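Local coordinates for protein endonuclease III (Geobacillus stearothermophilus, PDB 1ORN) that probably excises damaged bases from DNA as a [4Fe-4S] DNA glycosylase that forms a covalent intermediate with its substrate during base excision repair, at residues R112-L115 with M116-P119. Residues are numbered along the deposited sequence; the frame is centred on the assembly and turned at random.
Sequences RDEL and MKLP. With NA (sodium ion), chain E; nucleotides of chain B.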
loop_
_atom_site.group_PDB
_atom_site.type_symbol
_atom_site.label_atom_id
_atom_site.label_comp_id
_atom_site.label_asym_id
_atom_site.label_seq_id
_atom_site.Cartn_x
_atom_site.Cartn_y
_atom_site.Cartn_z
ATOM N N ARG C 112 11.650 8.863 3.287
ATOM C CA ARG C 112 10.752 7.894 3.909
ATOM C C ARG C 112 10.668 8.070 5.435
ATOM O O ARG C 112 9.576 8.128 6.005
ATOM C CB ARG C 112 11.224 6.482 3.536
ATOM C CG ARG C 112 10.161 5.398 3.609
ATOM C CD ARG C 112 9.937 4.961 5.035
ATOM N NE ARG C 112 11.185 4.530 5.655
ATOM C CZ ARG C 112 11.883 3.458 5.290
ATOM N NH1 ARG C 112 11.460 2.686 4.297
ATOM N NH2 ARG C 112 13.014 3.161 5.918
ATOM N N ASP C 113 11.814 8.172 6.097
ATOM C CA ASP C 113 11.817 8.349 7.545
ATOM C C ASP C 113 11.212 9.677 7.972
ATOM O O ASP C 113 10.647 9.780 9.061
ATOM C CB ASP C 113 13.238 8.207 8.098
ATOM C CG ASP C 113 13.680 6.757 8.192
ATOM O OD1 ASP C 113 13.002 5.888 7.598
ATOM O OD2 ASP C 113 14.705 6.485 8.853
ATOM N N GLU C 114 11.325 10.701 7.131
ATOM C CA GLU C 114 10.732 11.987 7.474
ATOM C C GLU C 114 9.214 11.875 7.331
ATOM O O GLU C 114 8.468 12.419 8.138
ATOM C CB GLU C 114 11.251 13.106 6.570
ATOM C CG GLU C 114 12.704 13.517 6.834
ATOM C CD GLU C 114 12.970 13.848 8.300
ATOM O OE1 GLU C 114 12.182 14.603 8.910
ATOM O OE2 GLU C 114 13.980 13.354 8.842
ATOM N N LEU C 115 8.755 11.159 6.307
ATOM C CA LEU C 115 7.316 10.996 6.112
ATOM C C LEU C 115 6.691 10.290 7.315
ATOM O O LEU C 115 5.577 10.609 7.715
ATOM C CB LEU C 115 7.025 10.187 4.844
ATOM C CG LEU C 115 7.229 10.915 3.513
ATOM C CD1 LEU C 115 7.219 9.912 2.369
ATOM C CD2 LEU C 115 6.143 11.966 3.329
ATOM N N MET C 116 7.408 9.320 7.870
ATOM C CA MET C 116 6.910 8.574 9.015
ATOM C C MET C 116 6.730 9.415 10.270
ATOM O O MET C 116 6.079 8.986 11.226
ATOM C CB MET C 116 7.818 7.378 9.291
ATOM C CG MET C 116 7.641 6.262 8.272
ATOM S SD MET C 116 8.772 4.889 8.479
ATOM C CE MET C 116 8.375 4.379 10.170
ATOM N N LYS C 117 7.282 10.621 10.272
ATOM C CA LYS C 117 7.121 11.493 11.426
ATOM C C LYS C 117 5.736 12.140 11.417
ATOM O O LYS C 117 5.277 12.673 12.428
ATOM C CB LYS C 117 8.215 12.560 11.438
ATOM C CG LYS C 117 9.594 11.997 11.709
ATOM C CD LYS C 117 10.641 13.099 11.733
ATOM C CE LYS C 117 12.031 12.539 12.002
ATOM N NZ LYS C 117 12.075 11.769 13.275
ATOM N N LEU C 118 5.066 12.083 10.268
ATOM C CA LEU C 118 3.726 12.645 10.137
ATOM C C LEU C 118 2.706 11.717 10.794
ATOM O O LEU C 118 2.813 10.493 10.699
ATOM C CB LEU C 118 3.385 12.836 8.655
ATOM C CG LEU C 118 4.343 13.756 7.892
ATOM C CD1 LEU C 118 4.086 13.634 6.394
ATOM C CD2 LEU C 118 4.153 15.193 8.354
ATOM N N PRO C 119 1.708 12.289 11.486
ATOM C CA PRO C 119 0.675 11.489 12.156
ATOM C C PRO C 119 -0.195 10.769 11.120
ATOM O O PRO C 119 -0.645 11.390 10.156
ATOM C CB PRO C 119 -0.125 12.536 12.938
ATOM C CG PRO C 119 0.843 13.705 13.079
ATOM C CD PRO C 119 1.511 13.725 11.739
HETATM NA NA NA E . 3.788 8.576 11.747
ATOM P P DC B 10 1.232 6.434 13.046
ATOM O OP1 DC B 10 1.529 7.851 12.719
ATOM O OP2 DC B 10 2.343 5.460 13.191
ATOM O "O5'" DC B 10 0.387 6.435 14.391
ATOM C "C5'" DC B 10 -0.934 6.959 14.386
ATOM C "C4'" DC B 10 -1.605 6.702 15.712
ATOM O "O4'" DC B 10 -2.022 5.315 15.811
ATOM C "C3'" DC B 10 -0.674 6.968 16.893
ATOM O "O3'" DC B 10 -1.291 7.805 17.859
ATOM C "C2'" DC B 10 -0.397 5.592 17.472
ATOM C "C1'" DC B 10 -1.621 4.789 17.071
ATOM N N1 DC B 10 -1.324 3.354 16.904
ATOM C C2 DC B 10 -2.205 2.408 17.444
ATOM O O2 DC B 10 -3.233 2.800 18.017
ATOM N N3 DC B 10 -1.912 1.091 17.328
ATOM C C4 DC B 10 -0.799 0.708 16.699
ATOM N N4 DC B 10 -0.551 -0.598 16.608
ATOM C C5 DC B 10 0.108 1.649 16.132
ATOM C C6 DC B 10 -0.193 2.948 16.253
HETATM O O HOH W 1 4.138 9.956 13.592
HETATM O O HOH W 2 4.671 6.620 13.168
#
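Met116 N donates to Arg112 O at 3.1 Å, an i-to-i+4 bond in the short first helix of the helix-hairpin-helix (HhH) motif, here a worked example of how backbone carbonyls of a hairpin can be turned outward to a metal. Two i-to-i+3 bonds follow: Lys117 N bonds to Glu114 O, and Leu118 N reaches Leu115 O at 3.0 Å, closing a type I turn from Leu115 to Leu118.

The turn leaves Met116 O and Leu118 O, each 2.4 Å from a sodium ion, bound to the metal. Val121 O, two waters and OP1 of nucleotide DC10 of chain B complete the site, tying the hairpin to the DNA backbone.

Two pairs of side chains run side by side, Arg112 with Met116 and Glu114 with Lys117. The Arg112 chain, bent at chi2 (-79°) and chi3, lays CD 3.6 Å from Met116 SD, while its guanidinium grips Asp113 side-on, NE and NH2 both donating in plane to the one oxygen OD1, a salt bridge; NH1 hydrogen-bonds to Asn127 of helix 123-134. Replaced by alanine, Arg112 would lose its guanidinium, which is likely to leave Asp113 OD1 without this cationic mate, Asn127 OD1 without the NH1 donor and the Met116 sulfur without one flank. Glu114, whose OE1 is hydrogen-bonded to Tyr104, follows the aliphatic part of Lys117, but their charged ends stay apart, with OE2 5.1 Å from NZ.

On the buried side Leu115 rests on Val130 and Leu118 on Met99 of helix 86-103; between the two leucines, Leu115 CD2 lies 4.1 Å from Leu118 CD1.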